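Local coordinates for Lmo2470 protein (Listeria monocytogenes EGD-e, PDB 5HL3), which is a calcium-binding internalin with leucine-rich repeats that interacts with afadin and facilitates crossing of the basement membrane, at residues A69-V74 / I92-H97; P208-L213 / V231-L236; L114-Y119 / G137-F142; S178-T183 / N200-T205. One frame throughout, in Å; residues are numbered along the deposited sequence.

Interaction 1: residues A69-V74 / I92-H97; sequences AMFNNV and ITTIPH. With CA (calcium ion), chain I.
Met70 reaches Thr94 by a folded side chain: CG is anti to the backbone N (chi1 -178°), and bends at chi2 and chi3 bring the far end back although CB points away. Phe71 has CG anti to its carbonyl carbon (chi1 -61°), which sets its ring alongside Ile95. Met70 is a selenomethionine, and its SE lies 3.9 Å from Thr94 O. Its methyl faces the Thr94 methyl. Phe71 N donates to Thr94 O at 2.9 Å, in the carbonyl plane, with an N-H...O angle of 153°. The same oxygen sits at the edge of the Phe71 ring. Ring atom CD2 meets Ile95 CG1 at 4.1 Å, the two side chains pointing the same way. On the other branch of Ile95, CG2 meets Val74 CG1 at 3.6 Å. Phe71 and Val74 also touch Leu51 in the first strand of the parallel sheet, and Phe71 touches Leu45 of helix 42-46. The contact joins two successive turns at the start of the solenoid, and helix 42-46 packs against one side of it. Thr94 OG1 bonds to Leu66 O. At the other end, Asn72 O approaches the edge of the His97 ring, 3.3 Å from CD2. One water accepts from His97 N and donates to both Phe71 O and Val74 O. Another water donates to Asn72 O and binds a calcium ion. Asn73 OD1, at 2.3 Å, and three waters are among the ligands of this ion, so much of the hold is through water. The backbone join itself depends on one direct hydrogen bond and one bridging water beside an apolar interior.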
loop_
_atom_site.group_PDB
_atom_site.type_symbol
_atom_site.label_atom_id
_atom_site.label_comp_id
_atom_site.label_asym_id
_atom_site.label_seq_id
_atom_site.Cartn_x
_atom_site.Cartn_y
_atom_site.Cartn_z
ATOM N N ALA A 69 11.850 -32.328 11.996
ATOM C CA ALA A 69 12.286 -32.903 10.716
ATOM C C ALA A 69 13.195 -31.926 9.993
ATOM O O ALA A 69 12.969 -30.718 10.043
ATOM C CB ALA A 69 11.079 -33.229 9.831
HETATM N N MSE A 70 14.217 -32.446 9.325
HETATM C CA MSE A 70 15.142 -31.623 8.550
HETATM C C MSE A 70 14.677 -31.486 7.124
HETATM O O MSE A 70 14.529 -32.494 6.432
HETATM C CB MSE A 70 16.537 -32.245 8.594
HETATM C CG MSE A 70 17.583 -31.404 7.849
HETATM SE SE MSE A 70 17.814 -29.566 8.492
HETATM C CE MSE A 70 18.515 -30.058 10.226
ATOM N N PHE A 71 14.451 -30.242 6.691
ATOM C CA PHE A 71 14.020 -29.911 5.329
ATOM C C PHE A 71 15.207 -29.272 4.588
ATOM O O PHE A 71 15.360 -28.049 4.551
ATOM C CB PHE A 71 12.822 -28.960 5.377
ATOM C CG PHE A 71 11.617 -29.544 6.072
ATOM C CD1 PHE A 71 10.774 -30.405 5.411
ATOM C CD2 PHE A 71 11.342 -29.235 7.406
ATOM C CE1 PHE A 71 9.671 -30.945 6.041
ATOM C CE2 PHE A 71 10.233 -29.770 8.040
ATOM C CZ PHE A 71 9.399 -30.641 7.349
ATOM N N ASN A 72 16.027 -30.122 4.005
ATOM C CA ASN A 72 17.254 -29.696 3.372
ATOM C C ASN A 72 17.055 -28.909 2.102
ATOM O O ASN A 72 17.906 -28.077 1.773
ATOM C CB ASN A 72 18.123 -30.918 3.058
ATOM C CG ASN A 72 18.715 -31.557 4.298
ATOM O OD1 ASN A 72 19.384 -30.863 5.088
ATOM N ND2 ASN A 72 18.489 -32.856 4.480
ATOM N N ASN A 73 15.937 -29.139 1.396
ATOM C CA ASN A 73 15.722 -28.547 0.064
ATOM C C ASN A 73 14.485 -27.672 -0.057
ATOM O O ASN A 73 14.172 -27.181 -1.137
ATOM C CB ASN A 73 15.683 -29.661 -0.977
ATOM C CG ASN A 73 16.996 -30.387 -1.054
ATOM O OD1 ASN A 73 18.055 -29.749 -1.148
ATOM N ND2 ASN A 73 16.946 -31.701 -1.036
ATOM N N VAL A 74 13.793 -27.444 1.055
ATOM C CA VAL A 74 12.603 -26.574 1.019
ATOM C C VAL A 74 13.007 -25.107 0.893
ATOM O O VAL A 74 13.807 -24.585 1.680
ATOM C CB VAL A 74 11.738 -26.788 2.271
ATOM C CG1 VAL A 74 10.711 -25.676 2.459
ATOM C CG2 VAL A 74 11.017 -28.140 2.176
ATOM N N ILE A 92 12.369 -21.577 13.134
ATOM C CA ILE A 92 12.944 -22.886 13.462
ATOM C C ILE A 92 14.220 -23.101 12.667
ATOM O O ILE A 92 14.471 -22.374 11.687
ATOM C CB ILE A 92 11.935 -24.038 13.232
ATOM C CG1 ILE A 92 11.448 -24.074 11.769
ATOM C CG2 ILE A 92 10.730 -23.878 14.172
ATOM C CD1 ILE A 92 10.655 -25.297 11.412
ATOM N N THR A 93 15.019 -24.080 13.073
ATOM C CA THR A 93 16.338 -24.267 12.493
ATOM C C THR A 93 16.401 -25.288 11.360
ATOM O O THR A 93 17.469 -25.510 10.812
ATOM C CB THR A 93 17.325 -24.756 13.580
ATOM O OG1 THR A 93 16.855 -25.987 14.113
ATOM C CG2 THR A 93 17.494 -23.699 14.686
ATOM N N THR A 94 15.269 -25.887 11.002
ATOM C CA THR A 94 15.263 -27.003 10.055
ATOM C C THR A 94 14.782 -26.667 8.649
ATOM O O THR A 94 14.493 -27.563 7.879
ATOM C CB THR A 94 14.404 -28.158 10.615
ATOM O OG1 THR A 94 13.096 -27.673 10.891
ATOM C CG2 THR A 94 15.031 -28.725 11.912
ATOM N N ILE A 95 14.707 -25.384 8.300
ATOM C CA ILE A 95 14.400 -24.965 6.908
ATOM C C ILE A 95 15.467 -23.920 6.542
ATOM O O ILE A 95 15.166 -22.744 6.260
ATOM C CB ILE A 95 12.986 -24.393 6.737
ATOM C CG1 ILE A 95 11.952 -25.222 7.522
ATOM C CG2 ILE A 95 12.635 -24.370 5.244
ATOM C CD1 ILE A 95 10.556 -24.622 7.467
ATOM N N PRO A 96 16.736 -24.335 6.520
ATOM C CA PRO A 96 17.827 -23.381 6.360
ATOM C C PRO A 96 17.844 -22.620 5.046
ATOM O O PRO A 96 18.391 -21.491 5.002
ATOM C CB PRO A 96 19.072 -24.265 6.463
ATOM C CG PRO A 96 18.615 -25.644 6.137
ATOM C CD PRO A 96 17.245 -25.707 6.721
ATOM N N HIS A 97 17.224 -23.173 4.009
ATOM C CA HIS A 97 17.254 -22.540 2.683
ATOM C C HIS A 97 15.935 -21.882 2.296
ATOM O O HIS A 97 15.705 -21.598 1.133
ATOM C CB HIS A 97 17.765 -23.555 1.658
ATOM C CG HIS A 97 19.098 -24.103 2.046
ATOM N ND1 HIS A 97 20.224 -23.318 2.099
ATOM C CD2 HIS A 97 19.472 -25.316 2.520
ATOM C CE1 HIS A 97 21.243 -24.031 2.535
ATOM N NE2 HIS A 97 20.818 -25.257 2.795
HETATM CA CA CA I . 19.790 -28.486 -1.903
HETATM O O HOH W 1 15.644 -25.474 3.545
HETATM O O HOH W 2 19.057 -26.851 -0.441
HETATM O O HOH W 3 20.692 -29.859 -0.213
HETATM O O HOH W 4 17.929 -28.317 -3.561
#

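Interaction 2: residues P208-L213 / V231-L236; sequences PDFQNL and VNYTNL
Asp209 OD1 is gripped twice, by Thr234 N at 2.9 Å with an N-H...O angle of 165°, and by a water at 2.8 Å. The other carboxylate oxygen, OD2, accepts from Thr234 OG1 at 2.7 Å. Both Thr234 donors come from the syn side, somewhat out of the carboxylate plane. CG of Asp209 is anti to the backbone N (chi1 -178°), which swings the carboxylate across to Thr234. Asp209 is also the centre of an inverse gamma turn, and its CB rests on Val231 CG2 at 3.5 Å. The water on OD1 also donates to Phe210 O and accepts from Asn235 N. A second water donates to Phe210 O and Asn235 O and accepts from Leu213 N. On the inner, buried side, the Phe210 and Tyr233 rings lie rim to rim, centroids 5.9 Å apart and planes at 11°. Pro208 O comes to the Tyr233 edge, 3.5 Å from CE1. Leu236 CD2 fits against Leu213 CB at 4.0 Å. Both rings touch Leu219 of strand 218-220; the contact joins the loops of neighbouring solenoid turns that lead into the parallel strands. Tyr233 OH bonds to Thr207. Two-point binding by Thr234 should fix the rotation of the carboxylate and help to stabilise its negative charge, while the waters bridge backbone groups that do not meet directly.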
loop_
_atom_site.group_PDB
_atom_site.type_symbol
_atom_site.label_atom_id
_atom_site.label_comp_id
_atom_site.label_asym_id
_atom_site.label_seq_id
_atom_site.Cartn_x
_atom_site.Cartn_y
_atom_site.Cartn_z
ATOM N N PRO A 208 8.589 12.823 2.883
ATOM C CA PRO A 208 9.867 13.512 2.809
ATOM C C PRO A 208 10.312 13.721 1.356
ATOM O O PRO A 208 9.839 13.011 0.432
ATOM C CB PRO A 208 10.835 12.541 3.507
ATOM C CG PRO A 208 9.970 11.682 4.363
ATOM C CD PRO A 208 8.686 11.531 3.576
ATOM N N ASP A 209 11.250 14.636 1.158
ATOM C CA ASP A 209 11.871 14.826 -0.152
ATOM C C ASP A 209 12.969 13.789 -0.183
ATOM O O ASP A 209 14.132 14.071 0.095
ATOM C CB ASP A 209 12.440 16.235 -0.272
ATOM C CG ASP A 209 13.047 16.511 -1.630
ATOM O OD1 ASP A 209 12.863 15.707 -2.576
ATOM O OD2 ASP A 209 13.715 17.560 -1.775
ATOM N N PHE A 210 12.568 12.569 -0.496
ATOM C CA PHE A 210 13.431 11.406 -0.268
ATOM C C PHE A 210 14.870 11.615 -0.581
ATOM O O PHE A 210 15.242 11.932 -1.718
ATOM C CB PHE A 210 12.929 10.170 -0.999
ATOM C CG PHE A 210 11.562 9.731 -0.565
ATOM C CD1 PHE A 210 11.359 9.114 0.696
ATOM C CD2 PHE A 210 10.451 9.883 -1.387
ATOM C CE1 PHE A 210 10.110 8.704 1.079
ATOM C CE2 PHE A 210 9.215 9.473 -0.991
ATOM C CZ PHE A 210 9.035 8.866 0.230
ATOM N N GLN A 211 15.687 11.351 0.443
ATOM C CA GLN A 211 17.099 11.586 0.355
ATOM C C GLN A 211 17.934 10.461 -0.296
ATOM O O GLN A 211 19.063 10.710 -0.729
ATOM C CB GLN A 211 17.665 11.892 1.766
ATOM C CG GLN A 211 17.666 10.707 2.715
ATOM C CD GLN A 211 17.765 11.078 4.197
ATOM O OE1 GLN A 211 18.436 12.043 4.576
ATOM N NE2 GLN A 211 17.141 10.260 5.039
ATOM N N ASN A 212 17.423 9.241 -0.351
ATOM C CA ASN A 212 18.255 8.139 -0.880
ATOM C C ASN A 212 17.453 7.037 -1.577
ATOM O O ASN A 212 17.595 5.837 -1.278
ATOM C CB ASN A 212 19.093 7.539 0.260
ATOM C CG ASN A 212 20.194 6.631 -0.247
ATOM O OD1 ASN A 212 20.677 6.805 -1.367
ATOM N ND2 ASN A 212 20.598 5.654 0.563
ATOM N N LEU A 213 16.643 7.437 -2.543
ATOM C CA LEU A 213 15.903 6.486 -3.394
ATOM C C LEU A 213 16.229 6.736 -4.872
ATOM O O LEU A 213 15.348 7.025 -5.679
ATOM C CB LEU A 213 14.396 6.582 -3.130
ATOM C CG LEU A 213 13.931 6.204 -1.722
ATOM C CD1 LEU A 213 12.429 6.373 -1.552
ATOM C CD2 LEU A 213 14.340 4.787 -1.301
ATOM N N VAL A 231 5.488 18.036 -1.213
ATOM C CA VAL A 231 6.901 18.155 -1.487
ATOM C C VAL A 231 7.178 18.072 -2.996
ATOM O O VAL A 231 6.557 17.273 -3.705
ATOM C CB VAL A 231 7.668 17.038 -0.729
ATOM C CG1 VAL A 231 7.279 15.649 -1.166
ATOM C CG2 VAL A 231 9.151 17.227 -0.845
ATOM N N ASN A 232 8.091 18.896 -3.469
ATOM C CA ASN A 232 8.462 18.944 -4.888
ATOM C C ASN A 232 9.785 18.208 -5.030
ATOM O O ASN A 232 10.843 18.804 -4.885
ATOM C CB ASN A 232 8.508 20.391 -5.366
ATOM C CG ASN A 232 8.510 20.539 -6.891
ATOM O OD1 ASN A 232 8.470 19.566 -7.622
ATOM N ND2 ASN A 232 8.579 21.795 -7.364
ATOM N N TYR A 233 9.703 16.897 -5.264
ATOM C CA TYR A 233 10.864 16.010 -5.213
ATOM C C TYR A 233 12.048 16.517 -5.985
ATOM O O TYR A 233 11.939 16.888 -7.158
ATOM C CB TYR A 233 10.514 14.606 -5.713
ATOM C CG TYR A 233 9.475 13.899 -4.903
ATOM C CD1 TYR A 233 9.725 13.518 -3.600
ATOM C CD2 TYR A 233 8.223 13.603 -5.432
ATOM C CE1 TYR A 233 8.778 12.853 -2.864
ATOM C CE2 TYR A 233 7.260 12.953 -4.696
ATOM C CZ TYR A 233 7.530 12.590 -3.406
ATOM O OH TYR A 233 6.581 11.952 -2.660
ATOM N N THR A 234 13.218 16.516 -5.338
ATOM C CA THR A 234 14.443 16.991 -5.959
ATOM C C THR A 234 15.447 15.895 -6.342
ATOM O O THR A 234 16.380 16.189 -7.100
ATOM C CB THR A 234 15.186 17.993 -5.035
ATOM O OG1 THR A 234 15.491 17.368 -3.785
ATOM C CG2 THR A 234 14.361 19.232 -4.779
ATOM N N ASN A 235 15.270 14.674 -5.842
ATOM C CA ASN A 235 16.232 13.595 -6.072
ATOM C C ASN A 235 15.605 12.237 -6.324
ATOM O O ASN A 235 15.978 11.243 -5.710
ATOM C CB ASN A 235 17.210 13.500 -4.899
ATOM C CG ASN A 235 18.179 14.672 -4.846
ATOM O OD1 ASN A 235 19.077 14.806 -5.675
ATOM N ND2 ASN A 235 18.021 15.506 -3.850
ATOM N N LEU A 236 14.671 12.180 -7.263
ATOM C CA LEU A 236 14.105 10.890 -7.704
ATOM C C LEU A 236 14.399 10.738 -9.207
ATOM O O LEU A 236 13.481 10.756 -10.023
ATOM C CB LEU A 236 12.610 10.801 -7.435
ATOM C CG LEU A 236 12.181 10.773 -5.962
ATOM C CD1 LEU A 236 10.671 10.643 -5.869
ATOM C CD2 LEU A 236 12.809 9.621 -5.184
HETATM O O HOH W 5 13.692 13.354 -3.761
HETATM O O HOH W 6 16.360 15.034 -1.710
HETATM O O HOH W 7 16.708 10.200 -3.303
#

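Interaction 3: residues L114-Y119 / G137-F142; sequences LSLPNY and GSIPDF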
loop_
_atom_site.group_PDB
_atom_site.type_symbol
_atom_site.label_atom_id
_atom_site.label_comp_id
_atom_site.label_asym_id
_atom_site.label_seq_id
_atom_site.Cartn_x
_atom_site.Cartn_y
_atom_site.Cartn_z
ATOM N N LEU A 114 -1.550 -11.664 12.632
ATOM C CA LEU A 114 -0.237 -12.293 12.475
ATOM C C LEU A 114 0.865 -11.407 13.011
ATOM O O LEU A 114 0.792 -10.192 12.864
ATOM C CB LEU A 114 0.107 -12.542 10.989
ATOM C CG LEU A 114 -0.744 -13.581 10.245
ATOM C CD1 LEU A 114 -0.337 -13.565 8.788
ATOM C CD2 LEU A 114 -0.593 -14.984 10.844
ATOM N N SER A 115 1.874 -11.994 13.653
ATOM C CA SER A 115 3.084 -11.256 14.018
ATOM C C SER A 115 4.222 -11.641 13.078
ATOM O O SER A 115 4.217 -12.741 12.519
ATOM C CB SER A 115 3.480 -11.486 15.482
ATOM O OG SER A 115 3.643 -12.872 15.769
ATOM N N LEU A 116 5.179 -10.720 12.925
ATOM C CA LEU A 116 6.339 -10.885 12.070
ATOM C C LEU A 116 7.592 -10.900 12.939
ATOM O O LEU A 116 8.085 -9.847 13.337
ATOM C CB LEU A 116 6.414 -9.790 10.992
ATOM C CG LEU A 116 7.651 -9.855 10.081
ATOM C CD1 LEU A 116 7.940 -11.247 9.537
ATOM C CD2 LEU A 116 7.509 -8.861 8.943
ATOM N N PRO A 117 8.116 -12.091 13.246
ATOM C CA PRO A 117 9.341 -12.179 14.025
ATOM C C PRO A 117 10.544 -11.579 13.324
ATOM O O PRO A 117 10.570 -11.489 12.104
ATOM C CB PRO A 117 9.567 -13.706 14.161
ATOM C CG PRO A 117 8.293 -14.311 13.932
ATOM C CD PRO A 117 7.541 -13.424 13.013
ATOM N N ASN A 118 11.555 -11.212 14.112
ATOM C CA ASN A 118 12.830 -10.799 13.548
ATOM C C ASN A 118 13.604 -12.107 13.252
ATOM O O ASN A 118 14.552 -12.457 13.948
ATOM C CB ASN A 118 13.532 -9.893 14.552
ATOM C CG ASN A 118 14.855 -9.371 14.045
ATOM O OD1 ASN A 118 15.099 -9.302 12.838
ATOM N ND2 ASN A 118 15.747 -9.050 14.985
ATOM N N TYR A 119 13.206 -12.780 12.185
ATOM C CA TYR A 119 13.722 -14.120 11.886
ATOM C C TYR A 119 15.235 -14.142 11.816
ATOM O O TYR A 119 15.846 -13.311 11.120
ATOM C CB TYR A 119 13.180 -14.624 10.542
ATOM C CG TYR A 119 11.706 -14.972 10.550
ATOM C CD1 TYR A 119 11.228 -16.050 11.294
ATOM C CD2 TYR A 119 10.806 -14.256 9.804
ATOM C CE1 TYR A 119 9.883 -16.391 11.301
ATOM C CE2 TYR A 119 9.463 -14.596 9.779
ATOM C CZ TYR A 119 9.015 -15.640 10.547
ATOM O OH TYR A 119 7.667 -15.941 10.536
ATOM N N GLY A 137 1.687 -6.054 16.798
ATOM C CA GLY A 137 2.926 -5.339 17.107
ATOM C C GLY A 137 3.475 -4.557 15.930
ATOM O O GLY A 137 2.729 -3.970 15.156
ATOM N N SER A 138 4.795 -4.484 15.848
ATOM C CA SER A 138 5.495 -3.681 14.834
ATOM C C SER A 138 6.240 -4.546 13.841
ATOM O O SER A 138 6.474 -5.733 14.066
ATOM C CB SER A 138 6.506 -2.751 15.515
ATOM O OG SER A 138 5.862 -1.827 16.357
ATOM N N ILE A 139 6.575 -3.960 12.709
ATOM C CA ILE A 139 7.473 -4.604 11.762
ATOM C C ILE A 139 8.872 -4.461 12.363
ATOM O O ILE A 139 9.295 -3.339 12.660
ATOM C CB ILE A 139 7.481 -3.903 10.373
ATOM C CG1 ILE A 139 6.061 -3.847 9.782
ATOM C CG2 ILE A 139 8.456 -4.604 9.395
ATOM C CD1 ILE A 139 5.962 -2.970 8.549
ATOM N N PRO A 140 9.606 -5.573 12.553
ATOM C CA PRO A 140 10.967 -5.443 13.119
ATOM C C PRO A 140 11.942 -4.750 12.181
ATOM O O PRO A 140 11.780 -4.803 10.942
ATOM C CB PRO A 140 11.419 -6.900 13.334
ATOM C CG PRO A 140 10.477 -7.740 12.635
ATOM C CD PRO A 140 9.239 -6.980 12.288
ATOM N N ASP A 141 12.967 -4.102 12.761
ATOM C CA ASP A 141 14.085 -3.604 11.970
ATOM C C ASP A 141 14.979 -4.856 11.768
ATOM O O ASP A 141 15.889 -5.111 12.528
ATOM C CB ASP A 141 14.798 -2.472 12.701
ATOM C CG ASP A 141 15.873 -1.807 11.867
ATOM O OD1 ASP A 141 15.916 -2.010 10.637
ATOM O OD2 ASP A 141 16.703 -1.081 12.474
ATOM N N PHE A 142 14.659 -5.612 10.726
ATOM C CA PHE A 142 15.240 -6.943 10.513
ATOM C C PHE A 142 16.744 -6.957 10.627
ATOM O O PHE A 142 17.415 -6.130 10.016
ATOM C CB PHE A 142 14.905 -7.479 9.125
ATOM C CG PHE A 142 13.448 -7.384 8.762
ATOM C CD1 PHE A 142 12.496 -8.251 9.316
ATOM C CD2 PHE A 142 13.024 -6.423 7.837
ATOM C CE1 PHE A 142 11.170 -8.124 8.960
ATOM C CE2 PHE A 142 11.714 -6.323 7.459
ATOM C CZ PHE A 142 10.798 -7.171 8.022
HETATM O O HOH W 8 5.099 -8.213 14.400
#
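Leu116 and Phe142 form the tight part of this contact. CG of Leu116 is anti to the backbone N (chi1 177°), which sends the branch toward the other loop. Methyl CD2 then meets the edge of the Phe142 ring in its plane, 3.7 Å from CE1. The two side chains cross at about a right angle. The Pro140 ring packs beside it: its CD lies 4.0 Å from Leu116 CG and 3.3 Å from Leu116 O. One face of the Phe142 ring is taken by Pro140 O, which sits over the ring centre, 3.6 Å above the plane. These loops belong to consecutive turns of the leucine-rich solenoid, and they are the loops that lead into strands 127-129 and 150-152 of the parallel sheet. Each has an inverse gamma turn, centred on Asn118 in one and on Asp141 in the other. Asn118, with CG anti to its backbone N (chi1 -178°), lays CB against Pro140 CB at 3.9 Å. Its OD1 comes 3.3 Å from Phe142 CA and accepts from Thr143 N. Asp141 points the other way and bonds to Asn167, a calcium ligand. The looser side lies toward Ser138, where the backbones are farther apart. There a water stands in for a direct bond, accepting from Leu116 N and donating to Ser138 O, each at 2.9 Å. Ser138 itself is exposed and its CB points away from Leu116.

Interaction 4: residues S178-T183 / N200-T205; sequences SSNQLT and NANLLT
Ser179 N donates to Asn200 O at 2.9 Å, nearly straight at 164°. Further along, Leu203 N donates to Leu182 O at 2.8 Å, from a position tilted out of the carbonyl plane. Between these two bonds Asn202 OD1 receives Leu182 N at 3.0 Å, though the place of this oxygen is less sure because it crowds Asn180. Asn202 and Leu182 lie side by side, pointing the same way. Leu182 CB also meets Leu204 CD2 at 4.2 Å. At the surface, Leu203 CB lies 4.0 Å from Thr183 CG2. Waters close both ends: one joins Ser178 OG to Asn200 ND2, another joins Ser179 OG to Asn200 OD1, and two link Thr183 O to Thr205. In the second shell, Ser178 OG also bonds to Ser154 OG, and Asn200 ND2 to Asp198 OD1. Asn202 ND2 bonds to Leu177 O and Leu199 O, which holds its amide across two turns. Asn180 OD1 likewise accepts from Met156 N and Ile158 N, and Leu204 N donates to Asn224 OD1. Such a run of buried asparagines at matching positions, stitching each turn to the next, is the asparagine ladder of leucine-rich repeat proteins.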
loop_
_atom_site.group_PDB
_atom_site.type_symbol
_atom_site.label_atom_id
_atom_site.label_comp_id
_atom_site.label_asym_id
_atom_site.label_seq_id
_atom_site.Cartn_x
_atom_site.Cartn_y
_atom_site.Cartn_z
ATOM N N SER A 178 0.367 -0.649 0.957
ATOM C CA SER A 178 -0.923 -0.066 0.606
ATOM C C SER A 178 -1.988 -0.472 1.625
ATOM O O SER A 178 -1.866 -1.469 2.297
ATOM C CB SER A 178 -1.345 -0.470 -0.793
ATOM O OG SER A 178 -1.422 -1.885 -0.916
ATOM N N SER A 179 -3.079 0.283 1.659
ATOM C CA SER A 179 -4.227 -0.019 2.507
ATOM C C SER A 179 -3.877 -0.178 3.964
ATOM O O SER A 179 -4.384 -1.080 4.631
ATOM C CB SER A 179 -4.990 -1.269 1.988
ATOM O OG SER A 179 -5.637 -0.943 0.765
ATOM N N ASN A 180 -3.095 0.752 4.491
ATOM C CA ASN A 180 -2.748 0.796 5.921
ATOM C C ASN A 180 -3.188 2.133 6.487
ATOM O O ASN A 180 -4.039 2.790 5.901
ATOM C CB ASN A 180 -1.259 0.446 6.120
ATOM C CG ASN A 180 -0.996 -1.036 6.001
ATOM O OD1 ASN A 180 -1.558 -1.827 6.773
ATOM N ND2 ASN A 180 -0.173 -1.421 5.045
ATOM N N GLN A 181 -2.657 2.498 7.654
ATOM C CA GLN A 181 -3.045 3.741 8.340
ATOM C C GLN A 181 -1.810 4.617 8.558
ATOM O O GLN A 181 -1.688 5.294 9.578
ATOM C CB GLN A 181 -3.754 3.411 9.670
ATOM C CG GLN A 181 -5.059 2.661 9.421
ATOM C CD GLN A 181 -6.047 2.543 10.597
ATOM O OE1 GLN A 181 -7.132 1.953 10.427
ATOM N NE2 GLN A 181 -5.720 3.097 11.735
ATOM N N LEU A 182 -0.910 4.640 7.593
ATOM C CA LEU A 182 0.304 5.456 7.725
ATOM C C LEU A 182 -0.042 6.926 7.581
ATOM O O LEU A 182 -0.690 7.334 6.616
ATOM C CB LEU A 182 1.312 5.068 6.650
ATOM C CG LEU A 182 1.847 3.635 6.722
ATOM C CD1 LEU A 182 2.618 3.323 5.458
ATOM C CD2 LEU A 182 2.723 3.444 7.959
ATOM N N THR A 183 0.423 7.712 8.533
ATOM C CA THR A 183 0.275 9.175 8.514
ATOM C C THR A 183 1.561 9.849 8.045
ATOM O O THR A 183 1.515 10.955 7.486
ATOM C CB THR A 183 -0.131 9.733 9.892
ATOM O OG1 THR A 183 0.733 9.184 10.895
ATOM C CG2 THR A 183 -1.567 9.365 10.206
ATOM N N ASN A 200 -0.625 3.456 -1.641
ATOM C CA ASN A 200 -2.004 3.849 -1.905
ATOM C C ASN A 200 -2.912 3.528 -0.730
ATOM O O ASN A 200 -2.679 2.566 -0.012
ATOM C CB ASN A 200 -2.508 3.294 -3.236
ATOM C CG ASN A 200 -3.074 1.886 -3.163
ATOM O OD1 ASN A 200 -4.250 1.695 -2.797
ATOM N ND2 ASN A 200 -2.315 0.938 -3.650
ATOM N N ALA A 201 -3.947 4.331 -0.530
ATOM C CA ALA A 201 -4.948 4.076 0.543
ATOM C C ALA A 201 -4.328 4.080 1.942
ATOM O O ALA A 201 -4.541 3.194 2.763
ATOM C CB ALA A 201 -5.772 2.815 0.270
ATOM N N ASN A 202 -3.536 5.101 2.212
ATOM C CA ASN A 202 -3.042 5.403 3.558
ATOM C C ASN A 202 -3.607 6.760 3.984
ATOM O O ASN A 202 -4.626 7.196 3.441
ATOM C CB ASN A 202 -1.511 5.294 3.622
ATOM C CG ASN A 202 -1.055 3.864 3.804
ATOM O OD1 ASN A 202 -1.095 3.321 4.904
ATOM N ND2 ASN A 202 -0.646 3.230 2.725
ATOM N N LEU A 203 -3.009 7.355 5.004
ATOM C CA LEU A 203 -3.465 8.639 5.590
ATOM C C LEU A 203 -2.376 9.677 5.508
ATOM O O LEU A 203 -2.278 10.570 6.346
ATOM C CB LEU A 203 -3.858 8.392 7.048
ATOM C CG LEU A 203 -4.944 7.302 7.295
ATOM C CD1 LEU A 203 -5.180 7.053 8.782
ATOM C CD2 LEU A 203 -6.251 7.649 6.595
ATOM N N LEU A 204 -1.556 9.590 4.464
ATOM C CA LEU A 204 -0.419 10.491 4.361
ATOM C C LEU A 204 -0.824 11.920 4.034
ATOM O O LEU A 204 -1.665 12.137 3.163
ATOM C CB LEU A 204 0.580 9.997 3.288
ATOM C CG LEU A 204 1.205 8.616 3.529
ATOM C CD1 LEU A 204 1.900 8.150 2.274
ATOM C CD2 LEU A 204 2.182 8.687 4.680
ATOM N N THR A 205 -0.171 12.894 4.682
ATOM C CA THR A 205 -0.398 14.297 4.342
ATOM C C THR A 205 0.753 14.910 3.545
ATOM O O THR A 205 0.628 16.004 2.988
ATOM C CB THR A 205 -0.672 15.183 5.576
ATOM O OG1 THR A 205 0.393 15.045 6.501
ATOM C CG2 THR A 205 -1.940 14.778 6.235
HETATM O O HOH W 9 -3.081 -2.106 -3.121
HETATM O O HOH W 10 -5.061 -0.680 -1.785
HETATM O O HOH W 11 2.579 12.818 5.982
HETATM O O HOH W 12 0.283 13.295 8.586
#

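Followed from the N terminus, the four contacts come in series, and none crosses or encloses another. Interaction 1 closes a loop round strand 76-79, close to the helical N-terminal region. Interaction 3 follows, about 21 Å away between centres, and closes a loop round strand 127-129. Interaction 4 spans strand 196-198, and interaction 2 begins almost at once after it and spans strand 218-220. The centres of these last two are 18 Å apart. Each contact therefore joins loops a single repeat apart along the solenoid. Interactions 1 and 2, the first and last of the four along the chain, have centres 42 Å apart and do not touch.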